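Local coordinates for protein dihydroneopterin aldolase (Burkholderia thailandensis, PDB 3V9O) that belongs to the dihydroneopterin aldolase family, has the small alpha+beta tunnelling fold, and binds guanine between neighbouring subunits, at residues A[28-34]-A[46-52]; A[94-98]-A[116-120]. All blocks are in the same frame, centred on the assembly; numbering follows the deposited sequence.

Overall arrangement
From the N terminus, strand 22-34 runs into a loop, unmodelled over residues 39-44, and returns as strand 47-58; interaction 1 closes this loop, which carries Ala38 of the guanine pocket, as an antiparallel hairpin. The chain then adds helix 76-87 and reaches helix 94-106, and interaction 2 closes a second loop, from the start of that helix to strand 113-120, by setting 94-98 against 116-120. The two contacts follow in series, neither enclosing nor crossing the other. They meet side by side in the sheet, where Val50 N probably bonds to Glu119 O at 2.9 Å, and together they tie strand 22-34, by way of strands 47-58 and 113-120, to helix 94-106.

Interaction 1. Residues A[28-34]-A[46-52]; sequences RNHEVYM and EQRVVIN. With EDO (1,2-ethanediol), chain E.
Asn29 and Asn52 bind each other twice at one end of this antiparallel strand pair. Asn52 OD1 accepts Asn29 N at 2.8 Å, with the donor 53° above the carbonyl plane, and Asn52 ND2 gives a hydrogen to Asn29 OD1 at 3.0 Å. The two amides are nearly perpendicular, 82° between their planes. Asn29 ND2 is hydrogen-bonded to Asp128 of the second subunit, His30 ND1 to Asp126 O of that subunit, and the Arg28 guanidinium is salt-bridged to Glu119 there. Further along, His30 with Ile51, Val32 with Val49 and Met34 with Gln47 are hydrogen-bonded pairs, each using both N-H and both C=O groups. The intervening non-hydrogen-bonded pairs, Glu31 with Val50 and Tyr33 with Arg48, put their side chains on one face, where charged and aromatic groups meet. In the Arg48 conformer described, one of two deposited, the chain bends at chi3 (74°). Its CG lies over a face of the Tyr33 ring, 4.2 Å from the centroid, while NH2 reaches Glu31 OE1 at 3.2 Å in a salt bridge, the oxygen tilted from the guanidinium plane. The same NH2 makes a weak bond of 3.4 Å to ethanediol O2 at the guanidinium edge. At the far end a water joins Tyr33 O (3.2 Å) to Glu46 OE1 (3.0 Å). The opposite face is apolar where Val32 CG2 meets Val49 CB at 3.9 Å, and Met34 and Ile51 there pack on helix 76-87. Backbone bonds thus set the register, side-chain amides take over at Asn52, and Arg28 and Asn29 join the second subunit, where the sheet continues.

Interaction 2. Residues A[94-98]-A[116-120]; sequences QETLC and VSTEK. With GUN (guanine), chain G.
Gln94 and Thr118 lie alongside each other, pointing in opposite directions, and the amide oxygen meets the threonine hydroxyl. Thr118 OG1 donates to Gln94 OE1 at 2.9 Å, in the carbonyl plane and on a lone pair. With chi1 at 61°, Thr118 places OG1 between its backbone N and carbonyl carbon, with CG2 anti to the carbonyl carbon, 3.9 Å from Cys98 CB; Leu97 CD2 comes against the same methyl. The amide nitrogen of Gln94 lies across the Lys120 chain, NE2 to CG 3.6 Å, and is held by Val130 O and by Tyr75 OH of the third subunit. This is the helix-on-sheet packing of the tunnelling fold, with residues 94-98 running obliquely antiparallel to 116-120 (145°). One turn on, Cys98 SG, anti to its own N (chi1 -170°), comes to 3.9 Å from Val116 CG1. On the side of the helix turned away from the strand, Glu95 grips guanine with both oxygens, OE1 to N1 at 2.8 Å and OE2 to N2 at 2.7 Å. Gln94 N gives its hydrogen to guanine O6 at 2.8 Å, and Val73, Asp74 and Tyr75 of the third subunit bind the base as well.

Interaction 1. Residues A[28-34]-A[46-52]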
loop_
_atom_site.group_PDB
_atom_site.type_symbol
_atom_site.label_atom_id
_atom_site.label_comp_id
_atom_site.label_asym_id
_atom_site.label_seq_id
_atom_site.Cartn_x
_atom_site.Cartn_y
_atom_site.Cartn_z
ATOM N N ARG A 28 -0.913 -1.733 13.918
ATOM C CA ARG A 28 -1.644 -2.419 12.862
ATOM C C ARG A 28 -2.745 -3.295 13.424
ATOM O O ARG A 28 -2.483 -4.162 14.276
ATOM C CB ARG A 28 -0.716 -3.293 11.977
ATOM C CG ARG A 28 -1.454 -3.880 10.801
ATOM C CD ARG A 28 -0.609 -4.381 9.626
ATOM N NE ARG A 28 0.161 -5.552 10.015
ATOM C CZ ARG A 28 1.492 -5.566 10.225
ATOM N NH1 ARG A 28 2.234 -4.508 10.023
ATOM N NH2 ARG A 28 2.034 -6.703 10.589
ATOM N N ASN A 29 -3.951 -3.063 12.899
ATOM C CA ASN A 29 -5.157 -3.899 13.209
ATOM C C ASN A 29 -5.356 -4.094 14.709
ATOM O O ASN A 29 -5.322 -5.254 15.201
ATOM C CB ASN A 29 -5.153 -5.209 12.462
ATOM C CG ASN A 29 -5.181 -4.999 10.961
ATOM O OD1 ASN A 29 -5.805 -4.014 10.473
ATOM N ND2 ASN A 29 -4.565 -5.911 10.210
ATOM N N HIS A 30 -5.584 -2.986 15.429
ATOM C CA HIS A 30 -6.002 -3.067 16.803
ATOM C C HIS A 30 -7.502 -3.301 16.798
ATOM O O HIS A 30 -8.266 -2.461 16.364
ATOM C CB HIS A 30 -5.652 -1.745 17.505
ATOM C CG HIS A 30 -6.140 -1.654 18.898
ATOM N ND1 HIS A 30 -6.332 -2.749 19.699
ATOM C CD2 HIS A 30 -6.410 -0.572 19.674
ATOM C CE1 HIS A 30 -6.747 -2.361 20.899
ATOM N NE2 HIS A 30 -6.823 -1.047 20.895
ATOM N N GLU A 31 -7.931 -4.440 17.301
ATOM C CA GLU A 31 -9.366 -4.745 17.384
ATOM C C GLU A 31 -9.902 -4.382 18.771
ATOM O O GLU A 31 -9.288 -4.612 19.802
ATOM C CB GLU A 31 -9.637 -6.210 17.074
ATOM C CG GLU A 31 -9.182 -7.209 18.072
ATOM C CD GLU A 31 -9.784 -8.559 17.876
ATOM O OE1 GLU A 31 -10.380 -8.857 16.809
ATOM O OE2 GLU A 31 -9.669 -9.373 18.810
ATOM N N VAL A 32 -11.128 -3.840 18.718
ATOM C CA VAL A 32 -11.897 -3.599 19.927
ATOM C C VAL A 32 -13.323 -4.060 19.687
ATOM O O VAL A 32 -13.796 -4.175 18.537
ATOM C CB VAL A 32 -11.898 -2.098 20.326
ATOM C CG1 VAL A 32 -10.469 -1.582 20.624
ATOM C CG2 VAL A 32 -12.591 -1.213 19.292
ATOM N N TYR A 33 -14.044 -4.320 20.771
ATOM C CA TYR A 33 -15.446 -4.625 20.708
ATOM C C TYR A 33 -16.151 -3.501 21.462
ATOM O O TYR A 33 -15.769 -3.175 22.602
ATOM C CB TYR A 33 -15.757 -5.981 21.345
ATOM C CG TYR A 33 -15.226 -7.159 20.535
ATOM C CD1 TYR A 33 -13.937 -7.614 20.735
ATOM C CD2 TYR A 33 -16.022 -7.770 19.549
ATOM C CE1 TYR A 33 -13.450 -8.702 19.994
ATOM C CE2 TYR A 33 -15.539 -8.846 18.817
ATOM C CZ TYR A 33 -14.258 -9.287 19.063
ATOM O OH TYR A 33 -13.792 -10.398 18.328
ATOM N N MET A 34 -17.139 -2.900 20.809
ATOM C CA MET A 34 -17.798 -1.765 21.443
ATOM C C MET A 34 -19.198 -1.622 20.870
ATOM O O MET A 34 -19.544 -2.190 19.800
ATOM C CB MET A 34 -16.980 -0.483 21.212
ATOM C CG MET A 34 -16.914 -0.163 19.717
ATOM S SD MET A 34 -15.866 1.254 19.312
ATOM C CE MET A 34 -16.623 2.474 20.055
ATOM N N GLU A 46 -22.377 -5.834 21.085
ATOM C CA GLU A 46 -21.190 -5.143 20.661
ATOM C C GLU A 46 -20.782 -5.558 19.251
ATOM O O GLU A 46 -21.127 -6.630 18.770
ATOM C CB GLU A 46 -20.031 -5.362 21.644
ATOM C CG GLU A 46 -20.322 -4.706 23.004
ATOM C CD GLU A 46 -19.181 -4.890 23.961
ATOM O OE1 GLU A 46 -18.418 -5.867 23.783
ATOM O OE2 GLU A 46 -19.057 -4.064 24.900
ATOM N N GLN A 47 -20.090 -4.659 18.595
ATOM C CA GLN A 47 -19.545 -4.950 17.273
ATOM C C GLN A 47 -18.032 -4.913 17.327
ATOM O O GLN A 47 -17.408 -4.239 18.151
ATOM C CB GLN A 47 -20.057 -3.906 16.267
ATOM C CG GLN A 47 -21.568 -3.888 16.129
ATOM C CD GLN A 47 -22.154 -5.226 15.653
ATOM O OE1 GLN A 47 -21.695 -5.810 14.661
ATOM N NE2 GLN A 47 -23.173 -5.709 16.350
ATOM N N ARG A 48 -17.378 -5.628 16.413
ATOM C CA ARG A 48 -15.919 -5.560 16.288
ATOM C C ARG A 48 -15.538 -4.385 15.416
ATOM O O ARG A 48 -16.099 -4.203 14.333
ATOM C CB ARG A 48 -15.393 -6.860 15.648
ATOM C CG ARG A 48 -13.879 -7.081 15.842
ATOM C CD ARG A 48 -13.556 -8.582 15.632
ATOM N NE ARG A 48 -13.611 -8.940 14.207
ATOM C CZ ARG A 48 -12.590 -8.853 13.361
ATOM N NH1 ARG A 48 -12.755 -9.208 12.088
ATOM N NH2 ARG A 48 -11.418 -8.388 13.776
ATOM N N VAL A 49 -14.592 -3.576 15.887
ATOM C CA VAL A 49 -14.067 -2.425 15.131
ATOM C C VAL A 49 -12.579 -2.615 15.048
ATOM O O VAL A 49 -11.919 -2.954 16.063
ATOM C CB VAL A 49 -14.434 -1.090 15.833
ATOM C CG1 VAL A 49 -13.829 0.116 15.050
ATOM C CG2 VAL A 49 -15.953 -0.934 15.951
ATOM N N VAL A 50 -11.982 -2.421 13.852
ATOM C CA VAL A 50 -10.522 -2.604 13.672
ATOM C C VAL A 50 -9.921 -1.225 13.373
ATOM O O VAL A 50 -10.421 -0.474 12.477
ATOM C CB VAL A 50 -10.247 -3.594 12.548
ATOM C CG1 VAL A 50 -8.745 -3.692 12.273
ATOM C CG2 VAL A 50 -10.828 -5.000 12.909
ATOM N N ILE A 51 -8.877 -0.889 14.119
ATOM C CA ILE A 51 -8.303 0.478 14.122
ATOM C C ILE A 51 -6.844 0.406 13.711
ATOM O O ILE A 51 -6.104 -0.468 14.172
ATOM C CB ILE A 51 -8.444 1.075 15.518
ATOM C CG1 ILE A 51 -9.937 1.167 15.815
ATOM C CG2 ILE A 51 -7.803 2.504 15.545
ATOM C CD1 ILE A 51 -10.297 1.403 17.204
ATOM N N ASN A 52 -6.404 1.289 12.827
ATOM C CA ASN A 52 -4.998 1.386 12.449
ATOM C C ASN A 52 -4.551 2.794 12.682
ATOM O O ASN A 52 -5.287 3.754 12.435
ATOM C CB ASN A 52 -4.813 1.025 10.945
ATOM C CG ASN A 52 -4.907 -0.445 10.741
ATOM O OD1 ASN A 52 -3.906 -1.125 10.851
ATOM N ND2 ASN A 52 -6.121 -0.982 10.527
HETATM C C1 EDO E . -8.625 -7.032 10.293
HETATM O O1 EDO E . -9.878 -7.731 10.415
HETATM C C2 EDO E . -7.636 -7.505 11.369
HETATM O O2 EDO E . -8.265 -7.906 12.604
HETATM O O HOH W 1 -15.688 -5.286 25.011
#

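Interaction 2. Residues A[94-98]-A[116-120]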
loop_
_atom_site.group_PDB
_atom_site.type_symbol
_atom_site.label_atom_id
_atom_site.label_comp_id
_atom_site.label_asym_id
_atom_site.label_seq_id
_atom_site.Cartn_x
_atom_site.Cartn_y
_atom_site.Cartn_z
ATOM N N GLN A 94 -18.635 6.081 12.933
ATOM C CA GLN A 94 -17.199 5.839 12.831
ATOM C C GLN A 94 -16.434 7.160 12.835
ATOM O O GLN A 94 -15.372 7.219 13.458
ATOM C CB GLN A 94 -16.849 5.057 11.559
ATOM C CG GLN A 94 -17.350 3.602 11.604
ATOM C CD GLN A 94 -16.557 2.718 10.655
ATOM O OE1 GLN A 94 -15.336 2.714 10.646
ATOM N NE2 GLN A 94 -17.251 1.927 9.820
ATOM N N GLU A 95 -16.933 8.205 12.185
ATOM C CA GLU A 95 -16.254 9.501 12.190
ATOM C C GLU A 95 -16.047 10.005 13.603
ATOM O O GLU A 95 -14.992 10.551 13.895
ATOM C CB GLU A 95 -17.052 10.557 11.436
ATOM C CG GLU A 95 -17.017 10.407 9.895
ATOM C CD GLU A 95 -18.001 9.383 9.320
ATOM O OE1 GLU A 95 -18.596 8.536 10.029
ATOM O OE2 GLU A 95 -18.192 9.434 8.094
ATOM N N THR A 96 -17.030 9.812 14.469
ATOM C CA THR A 96 -16.881 10.296 15.860
ATOM C C THR A 96 -15.687 9.629 16.539
ATOM O O THR A 96 -14.859 10.305 17.150
ATOM C CB THR A 96 -18.142 10.060 16.599
ATOM O OG1 THR A 96 -19.182 10.836 15.973
ATOM C CG2 THR A 96 -18.031 10.479 18.049
ATOM N N LEU A 97 -15.524 8.329 16.371
ATOM C CA LEU A 97 -14.418 7.618 16.992
ATOM C C LEU A 97 -13.123 7.963 16.308
ATOM O O LEU A 97 -12.123 8.239 17.008
ATOM C CB LEU A 97 -14.711 6.112 16.878
ATOM C CG LEU A 97 -13.588 5.221 17.440
ATOM C CD1 LEU A 97 -13.350 5.434 18.896
ATOM C CD2 LEU A 97 -13.902 3.695 17.155
ATOM N N CYS A 98 -13.086 7.940 14.987
ATOM C CA CYS A 98 -11.866 8.197 14.271
ATOM C C CYS A 98 -11.318 9.593 14.560
ATOM O O CYS A 98 -10.109 9.731 14.804
ATOM C CB CYS A 98 -12.167 8.015 12.776
ATOM S SG CYS A 98 -10.694 8.003 11.726
ATOM N N VAL A 116 -5.332 7.937 11.161
ATOM C CA VAL A 116 -6.174 6.991 11.900
ATOM C C VAL A 116 -7.253 6.486 10.969
ATOM O O VAL A 116 -7.863 7.250 10.228
ATOM C CB VAL A 116 -6.893 7.643 13.060
ATOM C CG1 VAL A 116 -7.720 6.572 13.838
ATOM C CG2 VAL A 116 -5.897 8.340 13.983
ATOM N N SER A 117 -7.429 5.166 10.943
ATOM C CA SER A 117 -8.587 4.561 10.284
ATOM C C SER A 117 -9.332 3.707 11.300
ATOM O O SER A 117 -8.738 3.027 12.159
ATOM C CB SER A 117 -8.238 3.751 9.016
ATOM O OG SER A 117 -7.460 2.609 9.347
ATOM N N THR A 118 -10.641 3.716 11.161
ATOM C CA THR A 118 -11.522 2.737 11.819
ATOM C C THR A 118 -12.270 1.982 10.746
ATOM O O THR A 118 -12.500 2.515 9.658
ATOM C CB THR A 118 -12.549 3.414 12.796
ATOM O OG1 THR A 118 -13.381 4.296 12.027
ATOM C CG2 THR A 118 -11.798 4.288 13.868
ATOM N N GLU A 119 -12.627 0.719 11.029
ATOM C CA GLU A 119 -13.457 -0.016 10.060
ATOM C C GLU A 119 -14.249 -1.036 10.807
ATOM O O GLU A 119 -13.900 -1.528 11.877
ATOM C CB GLU A 119 -12.576 -0.616 8.953
ATOM C CG GLU A 119 -11.673 -1.756 9.463
ATOM C CD GLU A 119 -10.584 -2.159 8.511
ATOM O OE1 GLU A 119 -10.012 -1.275 7.861
ATOM O OE2 GLU A 119 -10.202 -3.356 8.517
ATOM N N LYS A 120 -15.378 -1.403 10.163
ATOM C CA LYS A 120 -16.255 -2.453 10.655
ATOM C C LYS A 120 -16.196 -3.631 9.722
ATOM O O LYS A 120 -16.786 -3.610 8.607
ATOM C CB LYS A 120 -17.705 -1.944 10.684
ATOM C CG LYS A 120 -17.974 -1.039 11.814
ATOM C CD LYS A 120 -19.481 -0.556 11.689
ATOM C CE LYS A 120 -19.819 0.471 12.613
ATOM N NZ LYS A 120 -21.369 0.631 12.558
HETATM N N9 GUN G . -23.702 4.678 7.610
HETATM C C8 GUN G . -23.981 3.864 8.699
HETATM N N7 GUN G . -23.069 4.043 9.761
HETATM C C5 GUN G . -22.265 5.062 9.285
HETATM C C6 GUN G . -21.099 5.731 9.888
HETATM O O6 GUN G . -20.644 5.494 11.018
HETATM N N1 GUN G . -20.495 6.719 9.111
HETATM C C2 GUN G . -20.896 7.005 7.807
HETATM N N2 GUN G . -20.199 7.934 7.071
HETATM N N3 GUN G . -22.002 6.372 7.221
HETATM C C4 GUN G . -22.617 5.418 8.005
#